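Local coordinates for protein glycosyl hydrolase BlGH5_18 (Bifidobacterium longum subsp. infantis, PDB 7LQX) that probably hydrolyses glycosidic bonds in the breakdown of N-glycans, as a family GH5 (subfamily 18) glycoside hydrolase of a gut bifidobacterium, at residues R25-T31 and V309-H315; V142-Y146 and V193-H199; L202-N206 and Q221-L225; P268-V272 and C303-W307. All coordinates share one frame; numbering follows the deposited sequence. Where two conformers were deposited one is given.

Contact 1: residues R25-T31 and V309-H315; sequences RFGVNYT and VTWWCSH
Asn29 lies across the indole of Trp312 at about a right angle, its CB 3.3 Å from Trp312 CE3 and its amide plane turned 39° from the ring. CG lies anti to the carbonyl carbon (chi1 -72°), which lets ND2 donate to Trp311 O at 3.1 Å, well above the plane of that carbonyl. The same oxygen takes the backbone Asn29 N at 2.9 Å, so one residue grips one carbonyl twice. Earlier, the strands pair in parallel register, Phe26 with Val309 through Val28 with Trp311. A cis peptide precedes Cys313; beyond it Ser314 N still donates to Asn29 O, and side chains add to the pairing: Ser314 OG accepts from Thr31 N at 3.1 Å, and Thr31 OG1 donates to His315 O at 2.8 Å, on a lone pair in the carbonyl plane. Ser314 OG is hydrogen-bonded to His315 ND1, 2.7 Å away in the plane of the imidazole, with either a possible donor. The two strands are the first and eighth of the (beta/alpha)8 barrel expected of GH5, and their pairing closes it. Arg64 and Gln275 complete the grip on the Asn29 amide; helix 342-354 packs on Phe26, Val309 and Trp311, while helix 45-57 backs Val28 and Tyr30.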
loop_
_atom_site.group_PDB
_atom_site.type_symbol
_atom_site.label_atom_id
_atom_site.label_comp_id
_atom_site.label_asym_id
_atom_site.label_seq_id
_atom_site.Cartn_x
_atom_site.Cartn_y
_atom_site.Cartn_z
ATOM N N ARG A 25 -9.839 -32.382 -10.416
ATOM C CA ARG A 25 -9.653 -31.127 -11.124
ATOM C C ARG A 25 -8.170 -30.805 -11.267
ATOM O O ARG A 25 -7.374 -31.046 -10.354
ATOM C CB ARG A 25 -10.352 -30.003 -10.356
ATOM C CG ARG A 25 -11.783 -30.295 -9.899
ATOM C CD ARG A 25 -12.777 -30.359 -11.051
ATOM N NE ARG A 25 -12.653 -29.212 -11.943
ATOM C CZ ARG A 25 -13.331 -28.072 -11.828
ATOM N NH1 ARG A 25 -14.217 -27.893 -10.852
ATOM N NH2 ARG A 25 -13.114 -27.108 -12.712
ATOM N N PHE A 26 -7.803 -30.260 -12.427
ATOM C CA PHE A 26 -6.437 -29.812 -12.694
ATOM C C PHE A 26 -6.471 -28.381 -13.211
ATOM O O PHE A 26 -7.213 -28.075 -14.150
ATOM C CB PHE A 26 -5.708 -30.750 -13.669
ATOM C CG PHE A 26 -5.209 -31.997 -13.008
ATOM C CD1 PHE A 26 -6.048 -33.086 -12.800
ATOM C CD2 PHE A 26 -3.910 -32.062 -12.539
ATOM C CE1 PHE A 26 -5.580 -34.221 -12.164
ATOM C CE2 PHE A 26 -3.442 -33.189 -11.903
ATOM C CZ PHE A 26 -4.278 -34.266 -11.702
ATOM N N GLY A 27 -5.701 -27.506 -12.577
ATOM C CA GLY A 27 -5.699 -26.114 -12.970
ATOM C C GLY A 27 -4.427 -25.418 -12.542
ATOM O O GLY A 27 -3.464 -26.051 -12.106
ATOM N N VAL A 28 -4.426 -24.090 -12.684
ATOM C CA VAL A 28 -3.257 -23.283 -12.360
ATOM C C VAL A 28 -3.657 -22.049 -11.569
ATOM O O VAL A 28 -4.748 -21.493 -11.733
ATOM C CB VAL A 28 -2.436 -22.857 -13.602
ATOM C CG1 VAL A 28 -1.855 -24.066 -14.298
ATOM C CG2 VAL A 28 -3.282 -22.039 -14.558
ATOM N N ASN A 29 -2.747 -21.632 -10.700
ATOM C CA ASN A 29 -2.762 -20.301 -10.117
ATOM C C ASN A 29 -2.272 -19.344 -11.186
ATOM O O ASN A 29 -1.133 -19.456 -11.645
ATOM C CB ASN A 29 -1.842 -20.292 -8.903
ATOM C CG ASN A 29 -2.434 -21.071 -7.744
ATOM O OD1 ASN A 29 -3.318 -20.573 -7.055
ATOM N ND2 ASN A 29 -1.966 -22.304 -7.542
ATOM N N TYR A 30 -3.141 -18.434 -11.609
ATOM C CA TYR A 30 -2.891 -17.609 -12.788
ATOM C C TYR A 30 -2.102 -16.370 -12.397
ATOM O O TYR A 30 -2.609 -15.504 -11.679
ATOM C CB TYR A 30 -4.209 -17.254 -13.475
ATOM C CG TYR A 30 -4.052 -16.292 -14.623
ATOM C CD1 TYR A 30 -3.053 -16.466 -15.554
ATOM C CD2 TYR A 30 -4.913 -15.213 -14.777
ATOM C CE1 TYR A 30 -2.890 -15.571 -16.613
ATOM C CE2 TYR A 30 -4.773 -14.332 -15.831
ATOM C CZ TYR A 30 -3.764 -14.512 -16.745
ATOM O OH TYR A 30 -3.637 -13.598 -17.775
ATOM N N THR A 31 -0.860 -16.311 -12.865
ATOM C CA THR A 31 -0.019 -15.135 -12.748
ATOM C C THR A 31 0.029 -14.457 -14.113
ATOM O O THR A 31 0.670 -14.987 -15.031
ATOM C CB THR A 31 1.382 -15.546 -12.290
ATOM O OG1 THR A 31 1.820 -16.706 -13.012
ATOM C CG2 THR A 31 1.394 -15.876 -10.809
ATOM N N VAL A 309 -5.806 -30.438 -8.069
ATOM C CA VAL A 309 -4.433 -29.964 -7.956
ATOM C C VAL A 309 -4.324 -28.704 -8.796
ATOM O O VAL A 309 -4.684 -28.711 -9.977
ATOM C CB VAL A 309 -3.421 -31.013 -8.462
ATOM C CG1 VAL A 309 -2.001 -30.453 -8.369
ATOM C CG2 VAL A 309 -3.572 -32.319 -7.697
ATOM N N THR A 310 -3.820 -27.634 -8.194
ATOM C CA THR A 310 -3.680 -26.339 -8.858
ATOM C C THR A 310 -2.234 -25.897 -8.730
ATOM O O THR A 310 -1.772 -25.561 -7.638
ATOM C CB THR A 310 -4.662 -25.337 -8.254
ATOM O OG1 THR A 310 -5.973 -25.932 -8.261
ATOM C CG2 THR A 310 -4.680 -24.039 -9.027
ATOM N N TRP A 311 -1.514 -25.936 -9.846
ATOM C CA TRP A 311 -0.079 -25.693 -9.811
ATOM C C TRP A 311 0.198 -24.210 -9.561
ATOM O O TRP A 311 -0.506 -23.339 -10.073
ATOM C CB TRP A 311 0.603 -26.181 -11.119
ATOM C CG TRP A 311 2.042 -26.456 -10.820
ATOM C CD1 TRP A 311 3.113 -25.631 -11.036
ATOM C CD2 TRP A 311 2.557 -27.615 -10.163
ATOM N NE1 TRP A 311 4.261 -26.219 -10.561
ATOM C CE2 TRP A 311 3.944 -27.436 -10.018
ATOM C CE3 TRP A 311 1.977 -28.798 -9.692
ATOM C CZ2 TRP A 311 4.756 -28.386 -9.412
ATOM C CZ3 TRP A 311 2.789 -29.736 -9.090
ATOM C CH2 TRP A 311 4.161 -29.523 -8.952
ATOM N N TRP A 312 1.204 -23.923 -8.729
ATOM C CA TRP A 312 1.748 -22.572 -8.592
ATOM C C TRP A 312 3.034 -22.538 -9.421
ATOM O O TRP A 312 4.036 -23.114 -9.001
ATOM C CB TRP A 312 2.056 -22.200 -7.129
ATOM C CG TRP A 312 2.434 -20.764 -7.126
ATOM C CD1 TRP A 312 3.642 -20.242 -7.476
ATOM C CD2 TRP A 312 1.576 -19.650 -6.862
ATOM N NE1 TRP A 312 3.592 -18.872 -7.449
ATOM C CE2 TRP A 312 2.335 -18.482 -7.066
ATOM C CE3 TRP A 312 0.240 -19.527 -6.463
ATOM C CZ2 TRP A 312 1.801 -17.204 -6.889
ATOM C CZ3 TRP A 312 -0.289 -18.264 -6.287
ATOM C CH2 TRP A 312 0.490 -17.118 -6.502
ATOM N N CYS A 313 3.040 -21.861 -10.584
ATOM C CA CYS A 313 1.994 -20.989 -11.091
ATOM C C CYS A 313 1.964 -21.100 -12.618
ATOM O O CYS A 313 2.759 -21.833 -13.219
ATOM C CB CYS A 313 2.245 -19.539 -10.692
ATOM S SG CYS A 313 3.913 -18.945 -11.005
ATOM N N SER A 314 1.056 -20.376 -13.266
ATOM C CA SER A 314 0.931 -20.519 -14.711
ATOM C C SER A 314 2.160 -19.973 -15.427
ATOM O O SER A 314 2.718 -20.640 -16.302
ATOM C CB SER A 314 -0.343 -19.840 -15.212
ATOM O OG SER A 314 -0.291 -18.439 -15.049
ATOM N N HIS A 315 2.592 -18.759 -15.074
ATOM C CA HIS A 315 3.603 -18.029 -15.831
ATOM C C HIS A 315 4.715 -17.517 -14.928
ATOM O O HIS A 315 4.459 -16.984 -13.848
ATOM C CB HIS A 315 2.943 -16.840 -16.564
ATOM C CG HIS A 315 2.036 -17.249 -17.683
ATOM N ND1 HIS A 315 0.773 -17.767 -17.478
ATOM C CD2 HIS A 315 2.226 -17.238 -19.023
ATOM C CE1 HIS A 315 0.220 -18.038 -18.646
ATOM N NE2 HIS A 315 1.082 -17.736 -19.599
#

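Contact 2: residues V142-Y146 and V193-H199; sequences VAELY and VVDRRKH
This is a helix-to-loop contact on the outer layer of the barrel, partly buried, in which helix 132-149 meets the loop between helix 180-191 and strand 200-202. Tyr146 reaches from the helix into the loop with CG anti to the backbone N (chi1 176°). The phenol OH and His199 ND1 are 2.7 Å apart in a hydrogen bond whose donor may be either, the hydroxyl meeting the imidazole edge near its plane. The two rings stand almost perpendicular, at 85°. Asp195 N adds a weak bond to the same OH, at 3.2 Å. Val194 CA sits over one face of the phenol as a CH-pi contact, 4.2 Å from the centroid, and Val194 CG1 touches Tyr146 CE1 at 3.8 Å. One helical turn before Tyr146, Val142 CG1 meets Val193 CG1 at 3.7 Å, and Ala143 touches the same methyl. The loop is braced from within: Asp195 forms an Asx turn to Arg197 N and a side-on salt bridge with the Arg197 guanidinium. Phe155 of strand 155-159 touches both Tyr146 and His199. One short bond and one weak one probably hold the far end of Tyr146 in place, and the former would limit rotation of the imidazole.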
loop_
_atom_site.group_PDB
_atom_site.type_symbol
_atom_site.label_atom_id
_atom_site.label_comp_id
_atom_site.label_asym_id
_atom_site.label_seq_id
_atom_site.Cartn_x
_atom_site.Cartn_y
_atom_site.Cartn_z
ATOM N N VAL A 142 -16.746 -8.478 -0.137
ATOM C CA VAL A 142 -17.107 -9.833 -0.546
ATOM C C VAL A 142 -18.482 -9.834 -1.210
ATOM O O VAL A 142 -18.675 -10.437 -2.269
ATOM C CB VAL A 142 -17.063 -10.813 0.641
ATOM C CG1 VAL A 142 -17.525 -12.202 0.198
ATOM C CG2 VAL A 142 -15.687 -10.901 1.240
ATOM N N ALA A 143 -19.459 -9.162 -0.593
ATOM C CA ALA A 143 -20.811 -9.163 -1.144
ATOM C C ALA A 143 -20.855 -8.501 -2.514
ATOM O O ALA A 143 -21.525 -8.994 -3.428
ATOM C CB ALA A 143 -21.779 -8.467 -0.185
ATOM N N GLU A 144 -20.153 -7.379 -2.680
ATOM C CA GLU A 144 -20.195 -6.673 -3.956
ATOM C C GLU A 144 -19.501 -7.482 -5.044
ATOM O O GLU A 144 -20.032 -7.645 -6.148
ATOM C CB GLU A 144 -19.541 -5.300 -3.812
ATOM C CG GLU A 144 -20.270 -4.367 -2.872
ATOM N N LEU A 145 -18.318 -8.011 -4.737
ATOM C CA LEU A 145 -17.597 -8.829 -5.704
ATOM C C LEU A 145 -18.374 -10.099 -6.019
ATOM O O LEU A 145 -18.560 -10.454 -7.189
ATOM C CB LEU A 145 -16.206 -9.154 -5.160
ATOM C CG LEU A 145 -15.297 -9.988 -6.063
ATOM C CD1 LEU A 145 -15.030 -9.293 -7.386
ATOM C CD2 LEU A 145 -13.980 -10.296 -5.352
ATOM N N TYR A 146 -18.868 -10.782 -4.981
ATOM C CA TYR A 146 -19.626 -12.008 -5.194
ATOM C C TYR A 146 -20.863 -11.753 -6.045
ATOM O O TYR A 146 -21.192 -12.551 -6.933
ATOM C CB TYR A 146 -20.025 -12.612 -3.846
ATOM C CG TYR A 146 -20.892 -13.832 -4.004
ATOM C CD1 TYR A 146 -20.379 -15.007 -4.534
ATOM C CD2 TYR A 146 -22.223 -13.810 -3.632
ATOM C CE1 TYR A 146 -21.173 -16.130 -4.689
ATOM C CE2 TYR A 146 -23.027 -14.925 -3.781
ATOM C CZ TYR A 146 -22.505 -16.080 -4.314
ATOM O OH TYR A 146 -23.345 -17.169 -4.448
ATOM N N VAL A 193 -21.405 -14.792 3.432
ATOM C CA VAL A 193 -21.807 -13.917 2.339
ATOM C C VAL A 193 -22.116 -14.716 1.084
ATOM O O VAL A 193 -22.951 -14.303 0.272
ATOM C CB VAL A 193 -20.722 -12.854 2.093
ATOM C CG1 VAL A 193 -21.106 -11.966 0.921
ATOM C CG2 VAL A 193 -20.507 -12.031 3.352
ATOM N N VAL A 194 -21.470 -15.864 0.904
ATOM C CA VAL A 194 -21.619 -16.665 -0.307
ATOM C C VAL A 194 -22.844 -17.561 -0.186
ATOM O O VAL A 194 -23.099 -18.145 0.870
ATOM C CB VAL A 194 -20.352 -17.515 -0.517
ATOM C CG1 VAL A 194 -20.488 -18.431 -1.733
ATOM C CG2 VAL A 194 -19.126 -16.622 -0.649
ATOM N N ASP A 195 -23.599 -17.696 -1.276
ATOM C CA ASP A 195 -24.669 -18.694 -1.344
ATOM C C ASP A 195 -24.023 -20.039 -1.664
ATOM O O ASP A 195 -23.739 -20.353 -2.824
ATOM C CB ASP A 195 -25.722 -18.313 -2.377
ATOM C CG ASP A 195 -26.867 -19.315 -2.441
ATOM O OD1 ASP A 195 -26.770 -20.391 -1.818
ATOM O OD2 ASP A 195 -27.872 -19.023 -3.122
ATOM N N ARG A 196 -23.780 -20.838 -0.632
ATOM C CA ARG A 196 -23.033 -22.083 -0.790
ATOM C C ARG A 196 -23.848 -23.192 -1.437
ATOM O O ARG A 196 -23.287 -24.250 -1.737
ATOM C CB ARG A 196 -22.433 -22.500 0.554
ATOM C CG ARG A 196 -21.360 -21.505 0.994
ATOM C CD ARG A 196 -20.950 -21.670 2.426
ATOM N NE ARG A 196 -20.221 -22.907 2.635
ATOM C CZ ARG A 196 -19.746 -23.292 3.814
ATOM N NH1 ARG A 196 -19.929 -22.516 4.875
ATOM N NH2 ARG A 196 -19.098 -24.438 3.927
ATOM N N ARG A 197 -25.131 -22.965 -1.709
ATOM C CA ARG A 197 -25.848 -23.874 -2.590
ATOM C C ARG A 197 -25.408 -23.716 -4.040
ATOM O O ARG A 197 -25.586 -24.644 -4.834
ATOM C CB ARG A 197 -27.349 -23.620 -2.499
ATOM C CG ARG A 197 -27.920 -23.745 -1.097
ATOM C CD ARG A 197 -29.349 -23.211 -1.058
ATOM N NE ARG A 197 -29.406 -21.827 -1.525
ATOM C CZ ARG A 197 -30.520 -21.189 -1.872
ATOM N NH1 ARG A 197 -31.692 -21.805 -1.814
ATOM N NH2 ARG A 197 -30.456 -19.932 -2.285
ATOM N N LYS A 198 -24.831 -22.567 -4.397
ATOM C CA LYS A 198 -24.474 -22.282 -5.779
ATOM C C LYS A 198 -22.979 -22.163 -6.028
ATOM O O LYS A 198 -22.540 -22.411 -7.153
ATOM C CB LYS A 198 -25.119 -20.965 -6.233
ATOM C CG LYS A 198 -26.633 -20.968 -6.211
ATOM C CD LYS A 198 -27.164 -19.577 -6.529
ATOM C CE LYS A 198 -28.678 -19.548 -6.632
ATOM N NZ LYS A 198 -29.144 -18.281 -7.272
ATOM N N HIS A 199 -22.195 -21.799 -5.010
ATOM C CA HIS A 199 -20.773 -21.520 -5.160
ATOM C C HIS A 199 -20.041 -21.956 -3.903
ATOM O O HIS A 199 -20.606 -21.942 -2.809
ATOM C CB HIS A 199 -20.542 -20.018 -5.377
ATOM C CG HIS A 199 -21.238 -19.481 -6.582
ATOM N ND1 HIS A 199 -22.377 -18.709 -6.509
ATOM C CD2 HIS A 199 -20.954 -19.612 -7.898
ATOM C CE1 HIS A 199 -22.775 -18.404 -7.730
ATOM N NE2 HIS A 199 -21.926 -18.938 -8.590
#

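Contact 3: residues L202-N206 and Q221-L225; sequences LHSEN and QAANL. With EDO (1,2-ethanediol), chain C.
The imidazole of His203 reaches the C-terminal part of helix 219-224 through a direct hydrogen bond, NE2 to Gln221 O at 2.9 Å. The oxygen lies in the ring plane, yet the donor stands above the carbonyl plane, and Leu225 N reaches the same oxygen from the opposite face. Leu225 O lies a little farther off, also near the ring plane at the same edge. On the other side of the ring, ND1 donates to Glu205 OE2 at 2.6 Å, nearly straight at 167° and on the syn lone pair of the carboxylate. This His-carboxylate bond orients the imidazole with its NE2 toward the helix, and the negative charge would probably polarise the ring.

Two waters extend the polar link. One accepts from His203 N and lies 3.0 Å from Leu225 O; another sits between His203 O and Ala222 O. Within the (beta/alpha)8 barrel, residues 202-206 lead out of strand 200-202, and the chain passes through helix 208-211 and then helix 219-224 before strand 229-233. Arg270 also bonds here, to Ala222 O and Leu225 O.

Van der Waals contact is slight: His203 CE1 rests 3.5 Å from Ala222 CA, and Ala222 CB touches Glu205 OE1 at 3.8 Å. Farther along, Asn206 OD1 caps Gly208 N, while its ND2 donates to O1 of a 1,2-ethanediol at 2.9 Å, probably from the crystallisation liquor.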
loop_
_atom_site.group_PDB
_atom_site.type_symbol
_atom_site.label_atom_id
_atom_site.label_comp_id
_atom_site.label_asym_id
_atom_site.label_seq_id
_atom_site.Cartn_x
_atom_site.Cartn_y
_atom_site.Cartn_z
ATOM N N LEU A 202 -14.469 -20.728 0.668
ATOM C CA LEU A 202 -13.272 -21.356 1.191
ATOM C C LEU A 202 -12.431 -20.334 1.940
ATOM O O LEU A 202 -12.556 -19.122 1.738
ATOM C CB LEU A 202 -12.380 -21.892 0.051
ATOM C CG LEU A 202 -13.103 -22.726 -0.998
ATOM C CD1 LEU A 202 -12.245 -22.983 -2.215
ATOM C CD2 LEU A 202 -13.551 -24.047 -0.409
ATOM N N HIS A 203 -11.528 -20.838 2.774
ATOM C CA HIS A 203 -10.476 -20.003 3.349
ATOM C C HIS A 203 -9.142 -20.720 3.183
ATOM O O HIS A 203 -9.088 -21.939 2.995
ATOM C CB HIS A 203 -10.754 -19.604 4.807
ATOM C CG HIS A 203 -10.786 -20.752 5.754
ATOM N ND1 HIS A 203 -9.724 -21.063 6.576
ATOM C CD2 HIS A 203 -11.747 -21.670 6.011
ATOM C CE1 HIS A 203 -10.026 -22.127 7.294
ATOM N NE2 HIS A 203 -11.243 -22.521 6.964
ATOM N N SER A 204 -8.063 -19.938 3.210
ATOM C CA SER A 204 -6.726 -20.427 2.912
ATOM C C SER A 204 -5.710 -19.928 3.922
ATOM O O SER A 204 -5.582 -18.718 4.143
ATOM C CB SER A 204 -6.290 -19.957 1.514
ATOM O OG SER A 204 -4.876 -19.942 1.366
ATOM N N GLU A 205 -4.952 -20.861 4.477
ATOM C CA GLU A 205 -3.794 -20.555 5.296
ATOM C C GLU A 205 -2.544 -21.171 4.684
ATOM O O GLU A 205 -2.611 -22.167 3.954
ATOM C CB GLU A 205 -3.988 -21.111 6.703
ATOM C CG GLU A 205 -5.109 -20.432 7.464
ATOM C CD GLU A 205 -6.509 -20.913 7.092
ATOM O OE1 GLU A 205 -6.744 -22.137 7.017
ATOM O OE2 GLU A 205 -7.382 -20.041 6.901
ATOM N N ASN A 206 -1.400 -20.562 4.987
ATOM C CA ASN A 206 -0.130 -21.231 4.763
ATOM C C ASN A 206 0.021 -22.361 5.778
ATOM O O ASN A 206 -0.827 -22.564 6.653
ATOM C CB ASN A 206 1.031 -20.237 4.776
ATOM C CG ASN A 206 1.259 -19.599 6.125
ATOM O OD1 ASN A 206 1.070 -20.223 7.171
ATOM N ND2 ASN A 206 1.691 -18.342 6.106
ATOM N N GLN A 221 -10.333 -25.387 12.070
ATOM C CA GLN A 221 -10.937 -24.415 11.163
ATOM C C GLN A 221 -10.661 -24.788 9.709
ATOM O O GLN A 221 -11.554 -24.724 8.852
ATOM C CB GLN A 221 -10.370 -23.018 11.419
ATOM C CG GLN A 221 -10.693 -22.392 12.743
ATOM C CD GLN A 221 -9.693 -21.308 13.098
ATOM O OE1 GLN A 221 -8.722 -21.098 12.382
ATOM N NE2 GLN A 221 -9.914 -20.635 14.223
ATOM N N ALA A 222 -9.414 -25.151 9.405
ATOM C CA ALA A 222 -9.050 -25.428 8.024
ATOM C C ALA A 222 -9.835 -26.604 7.473
ATOM O O ALA A 222 -10.182 -26.619 6.288
ATOM C CB ALA A 222 -7.553 -25.715 7.918
ATOM N N ALA A 223 -10.123 -27.589 8.312
ATOM C CA ALA A 223 -10.715 -28.844 7.871
ATOM C C ALA A 223 -12.214 -28.918 8.126
ATOM O O ALA A 223 -12.816 -29.973 7.899
ATOM C CB ALA A 223 -9.985 -30.023 8.527
ATOM N N ASN A 224 -12.831 -27.829 8.572
ATOM C CA ASN A 224 -14.273 -27.839 8.802
ATOM C C ASN A 224 -14.998 -26.583 8.354
ATOM O O ASN A 224 -16.168 -26.683 7.978
ATOM C CB ASN A 224 -14.594 -28.106 10.270
ATOM C CG ASN A 224 -14.161 -29.474 10.686
ATOM O OD1 ASN A 224 -14.873 -30.461 10.466
ATOM N ND2 ASN A 224 -12.974 -29.566 11.241
ATOM N N LEU A 225 -14.374 -25.416 8.376
ATOM C CA LEU A 225 -15.034 -24.204 7.916
ATOM C C LEU A 225 -14.764 -24.020 6.433
ATOM O O LEU A 225 -13.654 -24.282 5.958
ATOM C CB LEU A 225 -14.551 -22.988 8.705
ATOM C CG LEU A 225 -14.903 -23.057 10.192
ATOM C CD1 LEU A 225 -14.366 -21.821 10.914
ATOM C CD2 LEU A 225 -16.402 -23.207 10.446
HETATM C C1 EDO C . 2.194 -18.042 9.686
HETATM O O1 EDO C . 2.630 -17.199 8.615
HETATM C C2 EDO C . 2.898 -17.646 10.977
HETATM O O2 EDO C . 2.741 -16.240 11.205
HETATM O O HOH W 1 -8.981 -24.738 4.392
HETATM O O HOH W 2 -12.182 -23.734 3.460
#

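Contact 4: residues P268-V272 and C303-W307; sequences PDRPV and CPNLW
Asn305 ND2 donates to two backbone carbonyls of the facing loop, Pro268 O at 3.0 Å and Arg270 O at 2.9 Å. Both oxygens lie close to the amide plane, and both bonds are nearly straight, at 171° and 167°, so the two amide hydrogens are used together and the side chain is held flat between them. In each case the nitrogen stands above the carbonyl plane. These bonds lie at the entrance to two adjacent parallel strands of the (beta/alpha)8 barrel, 272-277 and 306-312, where the backbone takes over: Val272 N donates to Asn305 O at 2.9 Å, and Trp307 N to Val272 O at 2.8 Å, framing the parallel pair Val272 and Leu306. A type I turn from Cys303 to Leu306 delivers Asn305 to its position. The Arg270 side chain extends away, to Thr229, Gly226 and the C-terminal part of helix 219-224, and so links the loop to its other neighbour. Packing follows. The side chains of Val272 and Asn305 cross at about a right angle, with Val272 CG2 against Asn305 CB, and Leu306 CD1 comes 3.5 Å from Val272 O. The Trp307 indole meets Trp273 edge-to-face, and at its base Pro271 CB lies 3.7 Å from Trp307 CB.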
loop_
_atom_site.group_PDB
_atom_site.type_symbol
_atom_site.label_atom_id
_atom_site.label_comp_id
_atom_site.label_asym_id
_atom_site.label_seq_id
_atom_site.Cartn_x
_atom_site.Cartn_y
_atom_site.Cartn_z
ATOM N N PRO A 268 -16.173 -37.129 6.778
ATOM C CA PRO A 268 -15.165 -37.993 6.139
ATOM C C PRO A 268 -15.121 -37.887 4.626
ATOM O O PRO A 268 -14.173 -38.406 4.020
ATOM C CB PRO A 268 -15.576 -39.406 6.586
ATOM C CG PRO A 268 -17.027 -39.295 6.825
ATOM C CD PRO A 268 -17.251 -37.917 7.410
ATOM N N ASP A 269 -16.104 -37.239 4.005
ATOM C CA ASP A 269 -16.133 -37.025 2.564
ATOM C C ASP A 269 -15.665 -35.630 2.163
ATOM O O ASP A 269 -15.743 -35.285 0.985
ATOM C CB ASP A 269 -17.543 -37.315 2.034
ATOM C CG ASP A 269 -17.991 -38.727 2.341
ATOM O OD1 ASP A 269 -17.188 -39.654 2.119
ATOM O OD2 ASP A 269 -19.125 -38.904 2.827
ATOM N N ARG A 270 -15.161 -34.834 3.101
ATOM C CA ARG A 270 -14.759 -33.472 2.773
ATOM C C ARG A 270 -13.680 -33.466 1.695
ATOM O O ARG A 270 -12.666 -34.165 1.833
ATOM C CB ARG A 270 -14.231 -32.780 4.020
ATOM C CG ARG A 270 -13.767 -31.359 3.750
ATOM C CD ARG A 270 -13.295 -30.738 5.029
ATOM N NE ARG A 270 -12.777 -29.370 4.946
ATOM C CZ ARG A 270 -13.513 -28.268 5.055
ATOM N NH1 ARG A 270 -14.829 -28.355 5.170
ATOM N NH2 ARG A 270 -12.924 -27.074 5.023
ATOM N N PRO A 271 -13.850 -32.697 0.621
ATOM C CA PRO A 271 -12.791 -32.615 -0.392
ATOM C C PRO A 271 -11.571 -31.875 0.126
ATOM O O PRO A 271 -11.676 -30.919 0.897
ATOM C CB PRO A 271 -13.449 -31.842 -1.547
ATOM C CG PRO A 271 -14.939 -31.927 -1.287
ATOM C CD PRO A 271 -15.050 -31.947 0.214
ATOM N N VAL A 272 -10.407 -32.334 -0.324
ATOM C CA VAL A 272 -9.131 -31.670 -0.098
ATOM C C VAL A 272 -8.669 -31.083 -1.426
ATOM O O VAL A 272 -8.448 -31.817 -2.393
ATOM C CB VAL A 272 -8.077 -32.646 0.444
ATOM C CG1 VAL A 272 -6.750 -31.929 0.605
ATOM C CG2 VAL A 272 -8.523 -33.237 1.764
ATOM N N CYS A 303 -4.409 -39.999 -1.890
ATOM C CA CYS A 303 -5.392 -39.546 -0.921
ATOM C C CYS A 303 -6.792 -39.683 -1.496
ATOM O O CYS A 303 -7.101 -39.053 -2.513
ATOM C CB CYS A 303 -5.147 -38.090 -0.575
ATOM S SG CYS A 303 -6.352 -37.440 0.609
ATOM N N PRO A 304 -7.668 -40.488 -0.889
ATOM C CA PRO A 304 -9.003 -40.675 -1.472
ATOM C C PRO A 304 -9.830 -39.413 -1.542
ATOM O O PRO A 304 -10.786 -39.370 -2.325
ATOM C CB PRO A 304 -9.659 -41.716 -0.550
ATOM C CG PRO A 304 -8.895 -41.647 0.713
ATOM C CD PRO A 304 -7.481 -41.270 0.342
ATOM N N ASN A 305 -9.511 -38.394 -0.746
ATOM C CA ASN A 305 -10.282 -37.160 -0.696
ATOM C C ASN A 305 -9.703 -36.064 -1.582
ATOM O O ASN A 305 -10.210 -34.942 -1.562
ATOM C CB ASN A 305 -10.372 -36.646 0.740
ATOM C CG ASN A 305 -11.191 -37.550 1.630
ATOM O OD1 ASN A 305 -10.843 -38.706 1.843
ATOM N ND2 ASN A 305 -12.281 -37.024 2.163
ATOM N N LEU A 306 -8.657 -36.350 -2.351
ATOM C CA LEU A 306 -8.057 -35.312 -3.182
ATOM C C LEU A 306 -9.022 -34.909 -4.295
ATOM O O LEU A 306 -9.359 -35.714 -5.166
ATOM C CB LEU A 306 -6.732 -35.787 -3.766
ATOM C CG LEU A 306 -5.980 -34.688 -4.534
ATOM C CD1 LEU A 306 -5.601 -33.515 -3.639
ATOM C CD2 LEU A 306 -4.741 -35.248 -5.218
ATOM N N TRP A 307 -9.421 -33.641 -4.290
ATOM C CA TRP A 307 -10.414 -33.110 -5.212
ATOM C C TRP A 307 -9.780 -32.468 -6.430
ATOM O O TRP A 307 -10.381 -32.470 -7.510
ATOM C CB TRP A 307 -11.237 -32.063 -4.452
ATOM C CG TRP A 307 -12.186 -31.231 -5.246
ATOM C CD1 TRP A 307 -13.506 -31.483 -5.464
ATOM C CD2 TRP A 307 -11.912 -29.971 -5.865
ATOM N NE1 TRP A 307 -14.065 -30.476 -6.211
ATOM C CE2 TRP A 307 -13.107 -29.535 -6.469
ATOM C CE3 TRP A 307 -10.773 -29.177 -5.981
ATOM C CZ2 TRP A 307 -13.193 -28.341 -7.174
ATOM C CZ3 TRP A 307 -10.865 -27.994 -6.682
ATOM C CH2 TRP A 307 -12.061 -27.586 -7.267
#

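In the fold
Contact 1 joins the first and last strands of the eight-stranded parallel sheet and so encloses the other three along the chain, in the order 2, 3, 4. Contacts 1 and 4 share strand 306-312 and meet where Arg25 N probably bonds to Trp307 O, though their centres are 19 Å apart. Contacts 3 and 4, with centres 14 Å apart, are tied by Arg270 reaching the carbonyls of Ala222 and Leu225. Contact 2, on the outer helical layer, lies about 23 Å from contacts 1 and 4 between centres; its loop runs through strand 200-202 into contact 3. Together they sample the closing strand pair, the starts and ends of neighbouring strands and the surrounding helices of one barrel.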